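PDB 1JAK: beta-N-acetylhexosaminidase from Streptomyces plicatus, which probably hydrolyses terminal N-acetylhexosamine residues from glycosides by family 20 substrate-assisted catalysis and is held here with an isofagomine-type inhibitor. Local coordinates for residues Glu266-Cys269 and Ala273-Leu276; Val247-Asp252 and Ala307-Arg312; Ala39-Thr44 and Ala107-Thr112; Val60-Ala65 and Leu76-His81. All coordinates share one frame; numbering follows the deposited sequence.

Contact 1: Glu266-Cys269 and Ala273-Leu276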
loop_
_atom_site.group_PDB
_atom_site.type_symbol
_atom_site.label_atom_id
_atom_site.label_comp_id
_atom_site.label_asym_id
_atom_site.label_seq_id
_atom_site.Cartn_x
_atom_site.Cartn_y
_atom_site.Cartn_z
ATOM N N GLU A 266 -7.348 27.692 -20.101
ATOM C CA GLU A 266 -7.333 28.771 -19.112
ATOM C C GLU A 266 -6.421 28.564 -17.902
ATOM O O GLU A 266 -5.987 29.534 -17.273
ATOM C CB GLU A 266 -8.761 29.051 -18.636
ATOM C CG GLU A 266 -9.421 27.877 -17.943
ATOM C CD GLU A 266 -10.921 28.041 -17.825
ATOM O OE1 GLU A 266 -11.370 28.969 -17.117
ATOM O OE2 GLU A 266 -11.651 27.240 -18.449
ATOM N N LEU A 267 -6.125 27.310 -17.571
ATOM C CA LEU A 267 -5.271 27.018 -16.423
ATOM C C LEU A 267 -3.797 27.280 -16.706
ATOM O O LEU A 267 -2.981 27.339 -15.787
ATOM C CB LEU A 267 -5.434 25.554 -16.006
ATOM C CG LEU A 267 -6.823 25.105 -15.567
ATOM C CD1 LEU A 267 -6.805 23.607 -15.295
ATOM C CD2 LEU A 267 -7.238 25.877 -14.327
ATOM N N ASN A 268 -3.464 27.439 -17.980
ATOM C CA ASN A 268 -2.081 27.653 -18.390
ATOM C C ASN A 268 -1.646 29.107 -18.343
ATOM O O ASN A 268 -2.406 30.005 -18.691
ATOM C CB ASN A 268 -1.892 27.087 -19.793
ATOM C CG ASN A 268 -2.172 25.601 -19.850
ATOM O OD1 ASN A 268 -1.301 24.786 -19.549
ATOM N ND2 ASN A 268 -3.401 25.239 -20.211
ATOM N N CYS A 269 -0.411 29.333 -17.910
ATOM C CA CYS A 269 0.102 30.690 -17.809
ATOM C C CYS A 269 -0.006 31.472 -19.119
ATOM O O CYS A 269 -0.239 32.679 -19.101
ATOM C CB CYS A 269 1.550 30.674 -17.334
ATOM S SG CYS A 269 1.809 30.410 -15.546
ATOM N N ALA A 273 -3.508 25.390 -24.057
ATOM C CA ALA A 273 -3.457 24.037 -23.524
ATOM C C ALA A 273 -2.315 23.261 -24.170
ATOM O O ALA A 273 -2.186 23.237 -25.397
ATOM C CB ALA A 273 -4.780 23.327 -23.782
ATOM N N PRO A 274 -1.453 22.635 -23.353
ATOM C CA PRO A 274 -0.341 21.861 -23.913
ATOM C C PRO A 274 -0.948 20.584 -24.485
ATOM O O PRO A 274 -2.096 20.256 -24.189
ATOM C CB PRO A 274 0.533 21.557 -22.692
ATOM C CG PRO A 274 0.135 22.593 -21.680
ATOM C CD PRO A 274 -1.350 22.715 -21.887
ATOM N N PRO A 275 -0.198 19.851 -25.315
ATOM C CA PRO A 275 -0.774 18.617 -25.860
ATOM C C PRO A 275 -0.869 17.576 -24.747
ATOM O O PRO A 275 -0.271 17.743 -23.681
ATOM C CB PRO A 275 0.248 18.185 -26.915
ATOM C CG PRO A 275 1.008 19.448 -27.240
ATOM C CD PRO A 275 1.117 20.139 -25.912
ATOM N N LEU A 276 -1.633 16.515 -24.985
ATOM C CA LEU A 276 -1.714 15.436 -24.010
ATOM C C LEU A 276 -0.297 14.871 -24.013
ATOM O O LEU A 276 0.347 14.831 -25.064
ATOM C CB LEU A 276 -2.714 14.375 -24.475
ATOM C CG LEU A 276 -4.182 14.800 -24.378
ATOM C CD1 LEU A 276 -5.059 13.838 -25.166
ATOM C CD2 LEU A 276 -4.599 14.839 -22.918
#
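Asn268 and Pro274 approach from opposite directions, the carboxamide of one directed at the ring of the other. The two ends of the amide take different partners. OD1 of Asn268 comes up against CD of Pro274 at 3.1 Å, with CG of the same ring 3.4 Å from that oxygen, so the carbonyl oxygen rests against two ring carbons. ND2 of Asn268 instead lies beside the backbone of Ala273, 3.5 Å from its CA. CG of Asn268 stands opposite its own carbonyl carbon and beside its backbone N (chi1 -61°), a setting that carries the amide across to residues 273-274. No hydrogen bond joins the segments. The nitrogen is engaged by two backbone carbonyls just upstream, those of Leu261 and Ala265, which should fix the rotation of the amide and hold its oxygen against CD and CG of the proline. With a leucine at Asn268 those two carbonyls would probably lose a shared donor, and segment 266-269 would be less firmly tied to the helix before it. The contact lies well away from the centre of the chain, in the long loop between helices 258-263 and 292-307. Pro274 also packs on Asn258 and Leu261 of the first helix, Leu267 reaches Phe297 of the second, and a disulfide links Cys269 to Cys288 further along the same loop.

Contact 2: Val247-Asp252 and Ala307-Arg312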
loop_
_atom_site.group_PDB
_atom_site.type_symbol
_atom_site.label_atom_id
_atom_site.label_comp_id
_atom_site.label_asym_id
_atom_site.label_seq_id
_atom_site.Cartn_x
_atom_site.Cartn_y
_atom_site.Cartn_z
ATOM N N VAL A 247 -8.054 4.308 1.947
ATOM C CA VAL A 247 -7.597 4.890 0.689
ATOM C C VAL A 247 -7.168 6.340 0.853
ATOM O O VAL A 247 -7.917 7.167 1.373
ATOM C CB VAL A 247 -8.694 4.807 -0.401
ATOM C CG1 VAL A 247 -8.231 5.513 -1.674
ATOM C CG2 VAL A 247 -9.005 3.344 -0.706
ATOM N N VAL A 248 -5.945 6.622 0.413
ATOM C CA VAL A 248 -5.365 7.957 0.460
ATOM C C VAL A 248 -5.222 8.399 -0.992
ATOM O O VAL A 248 -4.289 7.994 -1.689
ATOM C CB VAL A 248 -3.975 7.937 1.127
ATOM C CG1 VAL A 248 -3.377 9.338 1.134
ATOM C CG2 VAL A 248 -4.097 7.409 2.551
ATOM N N PRO A 249 -6.163 9.221 -1.477
ATOM C CA PRO A 249 -6.102 9.688 -2.861
ATOM C C PRO A 249 -5.130 10.844 -3.021
ATOM O O PRO A 249 -4.959 11.644 -2.103
ATOM C CB PRO A 249 -7.533 10.120 -3.129
ATOM C CG PRO A 249 -7.897 10.765 -1.812
ATOM C CD PRO A 249 -7.355 9.764 -0.795
ATOM N N GLU A 250 -4.495 10.923 -4.185
ATOM C CA GLU A 250 -3.565 12.010 -4.460
ATOM C C GLU A 250 -3.873 12.704 -5.777
ATOM O O GLU A 250 -4.053 12.054 -6.809
ATOM C CB GLU A 250 -2.111 11.512 -4.529
ATOM C CG GLU A 250 -1.088 12.657 -4.739
ATOM C CD GLU A 250 0.301 12.176 -5.143
ATOM O OE1 GLU A 250 0.604 10.980 -4.958
ATOM O OE2 GLU A 250 1.100 13.007 -5.637
ATOM N N ILE A 251 -3.954 14.029 -5.716
ATOM C CA ILE A 251 -4.130 14.869 -6.893
ATOM C C ILE A 251 -2.881 15.737 -6.774
ATOM O O ILE A 251 -2.805 16.630 -5.926
ATOM C CB ILE A 251 -5.390 15.751 -6.821
ATOM C CG1 ILE A 251 -6.643 14.874 -6.902
ATOM C CG2 ILE A 251 -5.376 16.761 -7.973
ATOM C CD1 ILE A 251 -6.758 14.076 -8.186
ATOM N N ASP A 252 -1.888 15.443 -7.606
ATOM C CA ASP A 252 -0.611 16.152 -7.561
ATOM C C ASP A 252 -0.689 17.604 -8.031
ATOM O O ASP A 252 -1.266 17.897 -9.076
ATOM C CB ASP A 252 0.415 15.391 -8.409
ATOM C CG ASP A 252 1.832 15.547 -7.895
ATOM O OD1 ASP A 252 2.122 16.559 -7.221
ATOM O OD2 ASP A 252 2.667 14.656 -8.181
ATOM N N ALA A 307 -15.283 14.568 -0.854
ATOM C CA ALA A 307 -16.628 14.021 -0.716
ATOM C C ALA A 307 -16.670 12.516 -0.962
ATOM O O ALA A 307 -17.528 11.818 -0.424
ATOM C CB ALA A 307 -17.577 14.730 -1.677
ATOM N N LEU A 308 -15.736 12.019 -1.767
ATOM C CA LEU A 308 -15.674 10.595 -2.096
ATOM C C LEU A 308 -14.686 9.849 -1.208
ATOM O O LEU A 308 -14.525 8.636 -1.329
ATOM C CB LEU A 308 -15.238 10.423 -3.553
ATOM C CG LEU A 308 -16.086 11.096 -4.634
ATOM C CD1 LEU A 308 -15.321 11.089 -5.945
ATOM C CD2 LEU A 308 -17.420 10.375 -4.774
ATOM N N THR A 309 -14.040 10.577 -0.307
ATOM C CA THR A 309 -13.023 9.994 0.557
ATOM C C THR A 309 -13.403 9.882 2.032
ATOM O O THR A 309 -13.338 10.860 2.776
ATOM C CB THR A 309 -11.722 10.813 0.431
ATOM O OG1 THR A 309 -11.312 10.828 -0.944
ATOM C CG2 THR A 309 -10.613 10.221 1.290
ATOM N N PRO A 310 -13.802 8.679 2.475
ATOM C CA PRO A 310 -14.175 8.499 3.881
ATOM C C PRO A 310 -12.941 8.500 4.778
ATOM O O PRO A 310 -13.045 8.703 5.990
ATOM C CB PRO A 310 -14.897 7.153 3.876
ATOM C CG PRO A 310 -14.193 6.406 2.782
ATOM C CD PRO A 310 -14.060 7.453 1.700
ATOM N N GLY A 311 -11.779 8.276 4.169
ATOM C CA GLY A 311 -10.526 8.260 4.905
ATOM C C GLY A 311 -10.178 9.625 5.470
ATOM O O GLY A 311 -10.774 10.628 5.094
ATOM N N ARG A 312 -9.195 9.662 6.363
ATOM C CA ARG A 312 -8.783 10.902 7.021
ATOM C C ARG A 312 -7.849 11.800 6.229
ATOM O O ARG A 312 -7.751 13.000 6.510
ATOM C CB ARG A 312 -8.083 10.571 8.339
ATOM C CG ARG A 312 -8.949 9.870 9.366
ATOM C CD ARG A 312 -8.083 9.232 10.439
ATOM N NE ARG A 312 -7.391 8.043 9.946
ATOM C CZ ARG A 312 -6.531 7.329 10.663
ATOM N NH1 ARG A 312 -6.248 7.686 11.910
ATOM N NH2 ARG A 312 -5.961 6.249 10.141
HETATM O O HOH W 1 -10.712 7.083 1.650
#
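The pyrrolidine ring of Pro249 meets Thr309 with its CG and CD, the two side chains reaching toward each other. CG of Pro249 lies 3.5 Å from OG1 of Thr309, and CD of Pro249 3.9 Å from CG2 of Thr309. Around the rest of the ring gather Tyr233, Leu195, Leu314 and Leu305. The threonine holds OG1 beside its backbone N (chi1 -58°), where the hydroxyl bonds to the carbonyl of Leu305 of helix 292-307; this leaves CG2 directed at the strand, 4.1 Å from the carbonyl O of Val247. An alanine in place of Pro249 would probably open a gap beside Thr309 and leave its methyl with less to pack on. A CB on Gly311 would come tight against the oxygen of Val247. A water bridges the two backbones, donating to Val247 O at 2.8 Å and accepting from Gly311 N at 3.0 Å. Strand 246-250 of the catalytic TIM barrel thus packs on the loop from helix 292-307 into the next strand, 313-315, whose His315 bonds the Pro249 backbone. With no hydrogen bond directly between the segments, the joint depends on carbon packing, a hydroxyl bonded to the preceding helix, and a water satisfying two buried backbone groups.

Contact 3: Ala39-Thr44 and Ala107-Thr112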
loop_
_atom_site.group_PDB
_atom_site.type_symbol
_atom_site.label_atom_id
_atom_site.label_comp_id
_atom_site.label_asym_id
_atom_site.label_seq_id
_atom_site.Cartn_x
_atom_site.Cartn_y
_atom_site.Cartn_z
ATOM N N ALA A 39 1.004 -29.984 19.399
ATOM C CA ALA A 39 0.651 -30.495 18.085
ATOM C C ALA A 39 -0.067 -29.418 17.282
ATOM O O ALA A 39 -0.639 -28.488 17.842
ATOM C CB ALA A 39 -0.237 -31.722 18.227
ATOM N N PRO A 40 -0.050 -29.539 15.952
ATOM C CA PRO A 40 -0.708 -28.556 15.092
ATOM C C PRO A 40 -2.203 -28.799 14.980
ATOM O O PRO A 40 -2.730 -29.785 15.505
ATOM C CB PRO A 40 -0.016 -28.772 13.758
ATOM C CG PRO A 40 0.139 -30.265 13.740
ATOM C CD PRO A 40 0.648 -30.555 15.142
ATOM N N TYR A 41 -2.885 -27.881 14.306
ATOM C CA TYR A 41 -4.306 -28.033 14.058
ATOM C C TYR A 41 -4.374 -28.495 12.616
ATOM O O TYR A 41 -3.490 -28.180 11.813
ATOM C CB TYR A 41 -5.061 -26.708 14.186
ATOM C CG TYR A 41 -6.515 -26.827 13.772
ATOM C CD1 TYR A 41 -7.384 -27.682 14.454
ATOM C CD2 TYR A 41 -7.016 -26.115 12.682
ATOM C CE1 TYR A 41 -8.714 -27.826 14.060
ATOM C CE2 TYR A 41 -8.346 -26.253 12.278
ATOM C CZ TYR A 41 -9.188 -27.111 12.971
ATOM O OH TYR A 41 -10.500 -27.262 12.576
ATOM N N ARG A 42 -5.414 -29.245 12.282
ATOM C CA ARG A 42 -5.574 -29.726 10.924
ATOM C C ARG A 42 -6.998 -29.432 10.490
ATOM O O ARG A 42 -7.949 -29.903 11.112
ATOM C CB ARG A 42 -5.325 -31.233 10.865
ATOM C CG ARG A 42 -5.195 -31.795 9.462
ATOM C CD ARG A 42 -5.396 -33.300 9.483
ATOM N NE ARG A 42 -4.852 -33.960 8.302
ATOM C CZ ARG A 42 -3.645 -34.513 8.247
ATOM N NH1 ARG A 42 -2.847 -34.487 9.309
ATOM N NH2 ARG A 42 -3.238 -35.107 7.133
ATOM N N ILE A 43 -7.153 -28.630 9.444
ATOM C CA ILE A 43 -8.489 -28.326 8.953
ATOM C C ILE A 43 -8.985 -29.561 8.210
ATOM O O ILE A 43 -8.272 -30.105 7.363
ATOM C CB ILE A 43 -8.483 -27.137 7.963
ATOM C CG1 ILE A 43 -7.842 -25.909 8.613
ATOM C CG2 ILE A 43 -9.909 -26.819 7.531
ATOM C CD1 ILE A 43 -7.795 -24.690 7.702
ATOM N N THR A 44 -10.187 -30.022 8.545
ATOM C CA THR A 44 -10.765 -31.178 7.867
ATOM C C THR A 44 -12.092 -30.765 7.233
ATOM O O THR A 44 -12.602 -29.678 7.504
ATOM C CB THR A 44 -10.960 -32.381 8.831
ATOM O OG1 THR A 44 -11.773 -31.999 9.943
ATOM C CG2 THR A 44 -9.608 -32.872 9.338
ATOM N N ALA A 107 -7.249 -28.722 19.387
ATOM C CA ALA A 107 -8.566 -28.217 19.760
ATOM C C ALA A 107 -9.086 -27.166 18.787
ATOM O O ALA A 107 -10.243 -26.745 18.877
ATOM C CB ALA A 107 -8.524 -27.646 21.174
ATOM N N GLY A 108 -8.229 -26.744 17.861
ATOM C CA GLY A 108 -8.629 -25.754 16.877
ATOM C C GLY A 108 -7.737 -24.527 16.821
ATOM O O GLY A 108 -6.739 -24.425 17.540
ATOM N N VAL A 109 -8.090 -23.601 15.940
ATOM C CA VAL A 109 -7.343 -22.357 15.801
ATOM C C VAL A 109 -8.260 -21.230 16.240
ATOM O O VAL A 109 -9.404 -21.139 15.791
ATOM C CB VAL A 109 -6.905 -22.103 14.339
ATOM C CG1 VAL A 109 -6.361 -20.685 14.197
ATOM C CG2 VAL A 109 -5.834 -23.104 13.939
ATOM N N THR A 110 -7.763 -20.387 17.135
ATOM C CA THR A 110 -8.545 -19.264 17.617
ATOM C C THR A 110 -7.786 -17.966 17.408
ATOM O O THR A 110 -6.636 -17.834 17.828
ATOM C CB THR A 110 -8.870 -19.395 19.114
ATOM O OG1 THR A 110 -9.640 -20.583 19.334
ATOM C CG2 THR A 110 -9.666 -18.187 19.594
ATOM N N ILE A 111 -8.434 -17.021 16.738
ATOM C CA ILE A 111 -7.846 -15.711 16.500
ATOM C C ILE A 111 -8.666 -14.737 17.330
ATOM O O ILE A 111 -9.875 -14.608 17.139
ATOM C CB ILE A 111 -7.921 -15.316 15.013
ATOM C CG1 ILE A 111 -7.057 -16.271 14.184
ATOM C CG2 ILE A 111 -7.446 -13.872 14.829
ATOM C CD1 ILE A 111 -7.145 -16.044 12.686
ATOM N N THR A 112 -8.004 -14.068 18.267
ATOM C CA THR A 112 -8.672 -13.117 19.144
ATOM C C THR A 112 -8.138 -11.708 18.914
ATOM O O THR A 112 -6.935 -11.515 18.759
ATOM C CB THR A 112 -8.447 -13.490 20.625
ATOM O OG1 THR A 112 -8.881 -14.838 20.852
ATOM C CG2 THR A 112 -9.226 -12.551 21.532
#
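Tyr41 leans on the start of strand 108-113, and its side chain meets that strand almost from its first carbon. CB of Tyr41 is 3.7 Å from the methyl CG2 of Val109. The ring follows with CG anti to the backbone N (chi1 173°), which turns it onto Gly108 and Val109. Its two sides then part company. CD2 continues along the valine, 3.5 Å from CG2 of Val109, whereas CD1 drops onto the backbone of Gly108, 3.3 Å from CA. One atom further out, CE1 of Tyr41 is still 3.5 Å from Gly108 CA; by CZ the glycine has receded to 4.2 Å, measured to the same CA. At the tip, OH leaves the contact and hydrogen-bonds to OG1 of Thr47. One ring face is thus laid on peptide backbone: Val109 N stands 4.1 Å above the plane near the ring centre, and the Gly108 carbonyl carbon lies above the same face toward the rim. The side chains of Tyr41 and Val109 cross at about a right angle, so the methyl meets the base of the ring. Gly108 has a positive phi (125°) at which a side chain would jam against the preceding carbonyl oxygen, so these backbone angles leave little room for any residue but glycine. Ser104 touches both Tyr41 and Val109, and Val146 packs on the valine. Strand 41-42 pairs with strand 145-153, while strand 108-113 forms a tight antiparallel hairpin with strand 100-105; an aromatic ring resting on glycine thus joins two parts of the curled mixed sheet of the family 20 domain 2.

Contact 4: Val60-Ala65 and Leu76-His81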
loop_
_atom_site.group_PDB
_atom_site.type_symbol
_atom_site.label_atom_id
_atom_site.label_comp_id
_atom_site.label_asym_id
_atom_site.label_seq_id
_atom_site.Cartn_x
_atom_site.Cartn_y
_atom_site.Cartn_z
ATOM N N VAL A 60 -15.426 -10.965 8.388
ATOM C CA VAL A 60 -14.075 -11.510 8.364
ATOM C C VAL A 60 -14.158 -13.021 8.175
ATOM O O VAL A 60 -13.307 -13.626 7.519
ATOM C CB VAL A 60 -13.315 -11.207 9.671
ATOM C CG1 VAL A 60 -11.890 -11.745 9.578
ATOM C CG2 VAL A 60 -13.305 -9.705 9.930
ATOM N N GLY A 61 -15.189 -13.626 8.759
ATOM C CA GLY A 61 -15.372 -15.059 8.625
ATOM C C GLY A 61 -15.620 -15.433 7.175
ATOM O O GLY A 61 -15.027 -16.384 6.661
ATOM N N ASP A 62 -16.495 -14.685 6.507
ATOM C CA ASP A 62 -16.795 -14.958 5.106
ATOM C C ASP A 62 -15.548 -14.754 4.254
ATOM O O ASP A 62 -15.318 -15.482 3.292
ATOM C CB ASP A 62 -17.910 -14.043 4.585
ATOM C CG ASP A 62 -19.248 -14.305 5.248
ATOM O OD1 ASP A 62 -19.521 -15.466 5.616
ATOM O OD2 ASP A 62 -20.037 -13.346 5.381
ATOM N N TYR A 63 -14.750 -13.749 4.607
ATOM C CA TYR A 63 -13.520 -13.461 3.876
ATOM C C TYR A 63 -12.583 -14.664 3.948
ATOM O O TYR A 63 -11.998 -15.081 2.945
ATOM C CB TYR A 63 -12.827 -12.239 4.480
ATOM C CG TYR A 63 -11.447 -11.982 3.921
ATOM C CD1 TYR A 63 -11.274 -11.369 2.680
ATOM C CD2 TYR A 63 -10.307 -12.365 4.632
ATOM C CE1 TYR A 63 -9.998 -11.143 2.163
ATOM C CE2 TYR A 63 -9.035 -12.149 4.123
ATOM C CZ TYR A 63 -8.885 -11.538 2.892
ATOM O OH TYR A 63 -7.624 -11.318 2.393
ATOM N N LEU A 64 -12.444 -15.217 5.147
ATOM C CA LEU A 64 -11.585 -16.373 5.359
ATOM C C LEU A 64 -12.108 -17.594 4.604
ATOM O O LEU A 64 -11.345 -18.289 3.930
ATOM C CB LEU A 64 -11.490 -16.692 6.854
ATOM C CG LEU A 64 -10.767 -17.999 7.208
ATOM C CD1 LEU A 64 -9.334 -17.956 6.691
ATOM C CD2 LEU A 64 -10.788 -18.202 8.715
ATOM N N ALA A 65 -13.406 -17.856 4.726
ATOM C CA ALA A 65 -14.006 -18.999 4.045
ATOM C C ALA A 65 -13.742 -18.912 2.545
ATOM O O ALA A 65 -13.374 -19.905 1.913
ATOM C CB ALA A 65 -15.506 -19.047 4.316
ATOM N N LEU A 76 -16.926 -25.132 4.747
ATOM C CA LEU A 76 -16.482 -24.070 5.647
ATOM C C LEU A 76 -17.574 -23.053 5.956
ATOM O O LEU A 76 -17.439 -21.867 5.658
ATOM C CB LEU A 76 -15.269 -23.354 5.048
ATOM C CG LEU A 76 -14.002 -24.207 4.949
ATOM C CD1 LEU A 76 -12.981 -23.509 4.067
ATOM C CD2 LEU A 76 -13.443 -24.454 6.341
ATOM N N PRO A 77 -18.676 -23.506 6.570
ATOM C CA PRO A 77 -19.767 -22.585 6.897
ATOM C C PRO A 77 -19.345 -21.586 7.972
ATOM O O PRO A 77 -18.550 -21.914 8.854
ATOM C CB PRO A 77 -20.866 -23.523 7.382
ATOM C CG PRO A 77 -20.085 -24.600 8.070
ATOM C CD PRO A 77 -18.946 -24.854 7.102
ATOM N N VAL A 78 -19.867 -20.367 7.880
ATOM C CA VAL A 78 -19.572 -19.319 8.853
ATOM C C VAL A 78 -20.813 -19.195 9.735
ATOM O O VAL A 78 -21.901 -18.883 9.250
ATOM C CB VAL A 78 -19.275 -17.976 8.153
ATOM C CG1 VAL A 78 -19.023 -16.881 9.188
ATOM C CG2 VAL A 78 -18.063 -18.133 7.251
ATOM N N THR A 79 -20.640 -19.448 11.026
ATOM C CA THR A 79 -21.751 -19.422 11.970
ATOM C C THR A 79 -21.431 -18.701 13.274
ATOM O O THR A 79 -20.273 -18.601 13.676
ATOM C CB THR A 79 -22.185 -20.867 12.303
ATOM O OG1 THR A 79 -23.146 -20.856 13.362
ATOM C CG2 THR A 79 -20.976 -21.698 12.723
ATOM N N ALA A 80 -22.477 -18.210 13.935
ATOM C CA ALA A 80 -22.332 -17.507 15.203
ATOM C C ALA A 80 -22.763 -18.405 16.364
ATOM O O ALA A 80 -23.097 -17.922 17.445
ATOM C CB ALA A 80 -23.164 -16.230 15.190
ATOM N N HIS A 81 -22.760 -19.714 16.128
ATOM C CA HIS A 81 -23.138 -20.678 17.157
ATOM C C HIS A 81 -22.273 -21.933 17.063
ATOM O O HIS A 81 -21.736 -22.245 16.000
ATOM C CB HIS A 81 -24.617 -21.057 17.020
ATOM C CG HIS A 81 -25.546 -19.886 17.067
ATOM N ND1 HIS A 81 -25.993 -19.243 15.933
ATOM C CD2 HIS A 81 -26.088 -19.218 18.116
ATOM C CE1 HIS A 81 -26.769 -18.231 16.279
ATOM N NE2 HIS A 81 -26.842 -18.193 17.598
#
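A beta-alpha-beta unit, strand 49-50, helix 55-72 and strand 78-79, is packed together here as Val78 of the returning strand presses against Gly61, Asp62 and Ala65 on one side of the helix. The methyl CG2 of Val78 is the main point of contact. It lies 3.6 Å from the carbonyl O of Gly61, 3.5 Å from OD1 of Asp62 and 4.0 Å from CB of Ala65. The other methyl, CG1, stands anti to the backbone N (chi1 178°) and comes 4.1 Å from CA of Gly61; a CB on that glycine would clash with it, so the missing side chain lets helix and strand come close. The Asp62 side chain crosses the valine at about a right angle, laying its carboxylate oxygen alongside the branched carbons. One turn on, CB of Ala65 touches the carbonyl O of Leu76 at 3.7 Å, an oxygen that also accepts a hydrogen bond from Arg69 of the same helix. CB of Leu76 itself is 4.4 Å from CB of Ala65. Beyond the contact, Thr79 OG1 accepts from the backbone N of His81 in an ST turn. Gly61 and Ala65 let Val78 come close, in the helix-on-strand packing of a beta-alpha-beta crossover whose two strands pair in parallel.

From the N terminus, contact 3 opens first, at residues 39-44, and closes at 107-112. Contact 4 is nested within that loop, and the two centres lie about 15 Å apart against the same mixed sheet: one joins separate strands of domain 2, the other packs a helix onto a strand of it. Further along the chain, in the catalytic domain, contact 2 runs from 247-252 to 307-312, spanning the long helix-bearing connection from the third barrel strand to the approach of the fourth. Contact 1 is nested inside it, a short closure in the outlying loop, with centres about 25 Å apart. No contacts cross; contacts 1 and 3 lie on opposite sides of the chain's centre.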